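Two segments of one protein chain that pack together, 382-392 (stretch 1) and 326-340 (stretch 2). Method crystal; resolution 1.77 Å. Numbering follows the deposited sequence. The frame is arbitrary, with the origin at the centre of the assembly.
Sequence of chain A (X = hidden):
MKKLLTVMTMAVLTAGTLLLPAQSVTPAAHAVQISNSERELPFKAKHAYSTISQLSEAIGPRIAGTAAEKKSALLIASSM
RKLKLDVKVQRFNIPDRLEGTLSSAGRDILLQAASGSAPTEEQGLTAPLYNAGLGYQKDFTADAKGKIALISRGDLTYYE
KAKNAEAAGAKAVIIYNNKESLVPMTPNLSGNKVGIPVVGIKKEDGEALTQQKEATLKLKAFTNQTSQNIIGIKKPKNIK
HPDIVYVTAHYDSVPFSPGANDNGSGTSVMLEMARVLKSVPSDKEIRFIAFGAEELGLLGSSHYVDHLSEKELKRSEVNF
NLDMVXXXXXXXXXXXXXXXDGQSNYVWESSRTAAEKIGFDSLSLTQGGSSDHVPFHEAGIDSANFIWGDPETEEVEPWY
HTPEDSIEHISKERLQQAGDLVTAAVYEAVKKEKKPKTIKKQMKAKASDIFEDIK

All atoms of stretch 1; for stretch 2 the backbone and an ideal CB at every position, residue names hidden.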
# COMPACT_ATOMS: atom_id res chain seq x y z
N ASP A 382 -2.02 0.71 20.04
CA ASP A 382 -3.05 -0.20 19.54
C ASP A 382 -3.48 0.20 18.13
O ASP A 382 -3.89 1.34 17.90
CB ASP A 382 -4.27 -0.15 20.46
CG ASP A 382 -4.00 -0.70 21.84
OD1 ASP A 382 -3.05 -0.24 22.49
OD2 ASP A 382 -4.79 -1.56 22.28
N SER A 383 -3.41 -0.73 17.19
CA SER A 383 -3.76 -0.39 15.81
C SER A 383 -4.31 -1.62 15.11
O SER A 383 -4.04 -2.75 15.51
CB SER A 383 -2.56 0.12 15.02
OG SER A 383 -1.65 -0.94 14.77
N ALA A 384 -5.06 -1.38 14.06
CA ALA A 384 -5.55 -2.44 13.21
C ALA A 384 -5.87 -1.90 11.83
O ALA A 384 -6.06 -0.76 11.65
CB ALA A 384 -6.77 -3.07 13.77
N ASN A 385 -5.95 -2.82 10.89
CA ASN A 385 -6.29 -2.52 9.52
C ASN A 385 -7.61 -3.19 9.13
O ASN A 385 -7.73 -4.32 9.35
CB ASN A 385 -5.19 -3.00 8.60
CG ASN A 385 -5.47 -2.69 7.17
OD1 ASN A 385 -5.96 -1.68 6.85
ND2 ASN A 385 -5.14 -3.62 6.33
N PHE A 386 -8.56 -2.45 8.59
CA PHE A 386 -9.84 -2.95 8.18
C PHE A 386 -9.82 -3.23 6.66
O PHE A 386 -9.49 -2.39 5.91
CB PHE A 386 -10.94 -1.96 8.51
CG PHE A 386 -11.12 -1.70 9.97
CD1 PHE A 386 -10.29 -0.87 10.64
CD2 PHE A 386 -12.13 -2.28 10.68
CE1 PHE A 386 -10.43 -0.63 11.97
CE2 PHE A 386 -12.28 -2.05 12.01
CZ PHE A 386 -11.45 -1.21 12.66
N ILE A 387 -10.30 -4.40 6.28
CA ILE A 387 -10.24 -4.82 4.87
C ILE A 387 -11.27 -5.93 4.65
O ILE A 387 -11.46 -6.79 5.51
CB ILE A 387 -8.80 -5.25 4.50
CG1 ILE A 387 -8.73 -5.80 3.07
CG2 ILE A 387 -8.29 -6.28 5.49
CD1 ILE A 387 -7.29 -6.03 2.61
N TRP A 388 -11.94 -5.91 3.49
CA TRP A 388 -12.86 -6.99 3.16
C TRP A 388 -12.08 -8.20 2.67
O TRP A 388 -11.04 -8.06 2.01
CB TRP A 388 -13.88 -6.60 2.09
CG TRP A 388 -14.86 -5.55 2.46
CD1 TRP A 388 -14.84 -4.23 2.09
CD2 TRP A 388 -16.03 -5.72 3.27
NE1 TRP A 388 -15.93 -3.57 2.62
CE2 TRP A 388 -16.68 -4.47 3.35
CE3 TRP A 388 -16.60 -6.82 3.93
CZ2 TRP A 388 -17.86 -4.28 4.07
CZ3 TRP A 388 -17.78 -6.63 4.64
CH2 TRP A 388 -18.39 -5.37 4.70
N GLY A 389 -12.60 -9.39 2.95
CA GLY A 389 -11.96 -10.60 2.50
C GLY A 389 -12.95 -11.72 2.32
O GLY A 389 -14.07 -11.69 2.84
N ASP A 390 -12.54 -12.71 1.53
CA ASP A 390 -13.31 -13.94 1.39
C ASP A 390 -13.47 -14.58 2.77
O ASP A 390 -12.45 -14.96 3.37
CB ASP A 390 -12.58 -14.88 0.43
CG ASP A 390 -13.33 -16.14 0.13
OD1 ASP A 390 -14.22 -16.51 0.91
OD2 ASP A 390 -12.99 -16.78 -0.89
N PRO A 391 -14.69 -14.75 3.29
CA PRO A 391 -14.82 -15.35 4.63
C PRO A 391 -14.23 -16.73 4.73
O PRO A 391 -13.86 -17.16 5.83
CB PRO A 391 -16.34 -15.37 4.85
CG PRO A 391 -16.90 -15.52 3.50
CD PRO A 391 -16.00 -14.65 2.62
N GLU A 392 -14.15 -17.46 3.61
CA GLU A 392 -13.56 -18.80 3.63
C GLU A 392 -12.06 -18.72 3.88
O GLU A 392 -11.52 -19.46 4.71
CB GLU A 392 -13.84 -19.53 2.31
CG GLU A 392 -15.30 -19.88 2.07
CD GLU A 392 -15.51 -20.87 0.94
OE1 GLU A 392 -16.62 -21.43 0.86
OE2 GLU A 392 -14.59 -21.09 0.12
N UNK A 326 -13.84 -1.36 -0.08
CA UNK A 326 -14.98 -1.17 -0.96
C UNK A 326 -15.14 -2.10 -2.15
O UNK A 326 -15.87 -1.76 -3.08
CB UNK A 326 -14.93 0.26 -1.49
N UNK A 327 -14.50 -3.27 -2.15
CA UNK A 327 -14.56 -4.08 -3.36
C UNK A 327 -15.97 -4.57 -3.61
O UNK A 327 -16.73 -4.83 -2.67
CB UNK A 327 -13.60 -5.27 -3.26
N UNK A 328 -16.34 -4.64 -4.89
CA UNK A 328 -17.59 -5.27 -5.30
C UNK A 328 -17.46 -6.78 -5.43
O UNK A 328 -18.48 -7.45 -5.63
CB UNK A 328 -18.06 -4.68 -6.63
N UNK A 329 -16.24 -7.31 -5.33
CA UNK A 329 -16.01 -8.74 -5.51
C UNK A 329 -16.96 -9.53 -4.63
O UNK A 329 -16.94 -9.40 -3.41
CB UNK A 329 -14.56 -9.10 -5.19
N UNK A 330 -17.80 -10.35 -5.26
CA UNK A 330 -18.92 -10.93 -4.53
C UNK A 330 -18.46 -11.77 -3.35
O UNK A 330 -19.11 -11.77 -2.30
CB UNK A 330 -19.77 -11.78 -5.47
N UNK A 331 -17.32 -12.46 -3.47
CA UNK A 331 -16.89 -13.35 -2.40
C UNK A 331 -16.38 -12.63 -1.15
O UNK A 331 -16.28 -13.27 -0.10
CB UNK A 331 -15.79 -14.28 -2.93
N UNK A 332 -16.05 -11.34 -1.24
CA UNK A 332 -15.37 -10.65 -0.14
C UNK A 332 -16.39 -10.08 0.84
O UNK A 332 -16.52 -8.87 1.04
CB UNK A 332 -14.47 -9.53 -0.68
N UNK A 333 -17.08 -11.00 1.51
CA UNK A 333 -18.24 -10.70 2.34
C UNK A 333 -17.88 -10.49 3.81
O UNK A 333 -18.76 -10.11 4.59
CB UNK A 333 -19.27 -11.83 2.22
N UNK A 334 -16.64 -10.73 4.20
CA UNK A 334 -16.22 -10.65 5.60
C UNK A 334 -15.33 -9.43 5.79
O UNK A 334 -14.41 -9.20 5.00
CB UNK A 334 -15.49 -11.92 6.03
N UNK A 335 -15.60 -8.65 6.83
CA UNK A 335 -14.78 -7.48 7.14
C UNK A 335 -13.78 -7.90 8.20
O UNK A 335 -14.15 -8.21 9.33
CB UNK A 335 -15.63 -6.30 7.61
N UNK A 336 -12.50 -7.92 7.83
CA UNK A 336 -11.43 -8.34 8.72
C UNK A 336 -10.83 -7.16 9.45
O UNK A 336 -10.68 -6.07 8.89
CB UNK A 336 -10.34 -9.08 7.94
N UNK A 337 -10.49 -7.40 10.72
CA UNK A 337 -9.74 -6.47 11.56
C UNK A 337 -8.37 -7.12 11.77
O UNK A 337 -8.23 -8.07 12.56
CB UNK A 337 -10.45 -6.18 12.88
N UNK A 338 -7.37 -6.63 11.05
CA UNK A 338 -6.03 -7.21 11.07
C UNK A 338 -5.17 -6.53 12.13
O UNK A 338 -4.94 -5.33 12.05
CB UNK A 338 -5.37 -7.09 9.69
N UNK A 339 -4.67 -7.31 13.09
CA UNK A 339 -3.63 -6.81 13.98
C UNK A 339 -2.33 -7.54 13.70
O UNK A 339 -2.33 -8.68 13.23
CB UNK A 339 -4.04 -6.97 15.45
N UNK A 340 -1.21 -6.86 13.95
CA UNK A 340 0.08 -7.41 13.52
C UNK A 340 0.40 -8.73 14.23
O UNK A 340 1.09 -9.58 13.67
CB UNK A 340 1.20 -6.40 13.78

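Stretch 2 begins as a loop and then runs antiparallel to stretch 1 as a strand, so its later positions alternate between two faces of a sheet.

At 326 an ideal CB points away from stretch 1, and phi/psi of -140/19 lies within reach of most residues; the visible atoms do not choose. It is Gly326, whose N lies at the edge of the Trp388 ring, 3.7 Å from CD1. Position 327 points sideways, and a small or branched side chain would fit. Thr327 brings CG2 to 4.4 Å from Trp388 CB, while Thr327 OG1 accepts a hydrogen bond from the backbone N of 329 (3.1 Å).

Positions 328 and 330 are out of reach, and polar residues are natural in such loops; they are Ser328 and Glu330. Position 329 points toward stretch 1 but with a gap before it, which only a long side chain could span. Trp329 does so, its CZ3 4.1 Å from Asp390 CB. It also opens a type I turn, in which the backbone N of 332 donates to Trp329 O (3.0 Å).

At 331 the ideal CB lies 4.3 Å from Asp390 OD2, so a basic or neutral polar group would suit. Lys331 forms a long salt bridge, NZ to Asp390 OD2 at 4.0 Å; water 1 joins the same two atoms and also donates to Glu392 OE2.

Position 332 has its CB 4.1 Å from Trp388 CB and 4.0 Å from Gly389 C, close enough to favour a small residue. Ala332 fills the place with its methyl group. At 333 the CB points away, near the Pro391 ring, and many residues would do; Ser333 sets OG 3.2 Å from Pro391 CG.

From 334 the strand pairs with stretch 1. Its CB, beside Pro391 CB, could carry a long side chain. Glu334 packs its CB 3.7 Å from Pro391 CB, and its backbone pairs with Gly389 through N to O (3.1 Å) and O to N (2.7 Å).

The CB of 335 sits over the Trp388 ring, inviting an aliphatic residue. Leu335 makes a CH-pi contact, CB 4.0 Å from the centroid of the six-membered ring.

At 336 the CB shares a face with Ile387, and beyond it Gly389 leaves room where a side chain would otherwise stand. A flat ring suits that space: Tyr336 CE2 lies 3.7 Å from Gly389 CA, where a CB on the glycine would clash with it. OH is 3.2 Å from Asp390 O, and the backbone exchanges hydrogen bonds with Ile387.

Position 337 faces Phe386 and Ala384, so a compact apolar group fits. Val337 places CG1 3.6 Å from Ala384 CB and CG2 3.7 Å from Phe386 CE2.

At 338, on the face of Asn385 and Ile387, polar or apolar residues could serve. Asn338 packs against both, its N bonding Asn385 O (2.9 Å).

Position 339 points sideways, and beta-branching favours a strand; Thr339 CG2 lies 4.0 Å from Ala384 CB. Position 340 is unconstrained; Leu340 N donates to water 2, which donates to Ser383 O.

Stretch 2 326-340: GTSWEKASELYVNTL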
# COMPACT_ATOMS: atom_id res chain seq x y z
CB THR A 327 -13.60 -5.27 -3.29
OG1 THR A 327 -13.59 -5.92 -4.57
CG2 THR A 327 -14.07 -6.28 -2.25
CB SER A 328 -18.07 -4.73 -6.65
OG SER A 328 -17.11 -5.01 -7.66
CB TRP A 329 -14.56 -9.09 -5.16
CG TRP A 329 -14.16 -10.52 -5.53
CD1 TRP A 329 -14.41 -11.16 -6.71
CD2 TRP A 329 -13.45 -11.45 -4.71
NE1 TRP A 329 -13.88 -12.44 -6.67
CE2 TRP A 329 -13.29 -12.63 -5.45
CE3 TRP A 329 -12.91 -11.38 -3.41
CZ2 TRP A 329 -12.63 -13.75 -4.94
CZ3 TRP A 329 -12.26 -12.51 -2.90
CH2 TRP A 329 -12.12 -13.67 -3.67
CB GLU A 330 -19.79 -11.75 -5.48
CG GLU A 330 -20.78 -10.90 -6.27
CD GLU A 330 -22.09 -11.62 -6.53
OE1 GLU A 330 -22.05 -12.86 -6.75
OE2 GLU A 330 -23.15 -10.96 -6.52
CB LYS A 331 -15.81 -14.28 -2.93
CG LYS A 331 -16.40 -15.25 -3.95
CD LYS A 331 -15.35 -16.10 -4.62
CE LYS A 331 -14.67 -17.00 -3.62
NZ LYS A 331 -14.73 -18.44 -4.06
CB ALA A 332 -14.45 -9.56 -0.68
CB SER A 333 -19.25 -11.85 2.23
OG SER A 333 -18.74 -13.00 2.86
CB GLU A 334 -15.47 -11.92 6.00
CG GLU A 334 -15.22 -12.07 7.49
CD GLU A 334 -16.45 -12.55 8.27
OE1 GLU A 334 -16.36 -12.66 9.51
OE2 GLU A 334 -17.49 -12.82 7.64
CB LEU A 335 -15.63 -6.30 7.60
CG LEU A 335 -14.84 -5.01 7.84
CD1 LEU A 335 -14.20 -4.48 6.54
CD2 LEU A 335 -15.71 -3.94 8.49
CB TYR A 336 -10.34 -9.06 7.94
CG TYR A 336 -10.79 -10.44 7.54
CD1 TYR A 336 -10.81 -11.48 8.46
CD2 TYR A 336 -11.26 -10.68 6.26
CE1 TYR A 336 -11.25 -12.75 8.10
CE2 TYR A 336 -11.71 -11.94 5.89
CZ TYR A 336 -11.70 -12.97 6.81
OH TYR A 336 -12.15 -14.22 6.45
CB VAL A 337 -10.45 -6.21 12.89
CG1 VAL A 337 -9.64 -5.25 13.75
CG2 VAL A 337 -11.83 -5.65 12.65
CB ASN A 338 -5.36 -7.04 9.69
CG ASN A 338 -5.92 -8.00 8.65
OD1 ASN A 338 -5.29 -8.99 8.30
ND2 ASN A 338 -7.12 -7.72 8.18
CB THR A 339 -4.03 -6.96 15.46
OG1 THR A 339 -4.12 -8.34 15.80
CG2 THR A 339 -5.37 -6.30 15.71
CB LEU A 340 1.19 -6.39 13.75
CG LEU A 340 2.60 -6.74 13.29
CD1 LEU A 340 2.65 -6.86 11.76
CD2 LEU A 340 3.62 -5.72 13.81
O HOH W 1 -13.58 -19.12 -1.69
O HOH W 2 -1.64 -4.18 14.99
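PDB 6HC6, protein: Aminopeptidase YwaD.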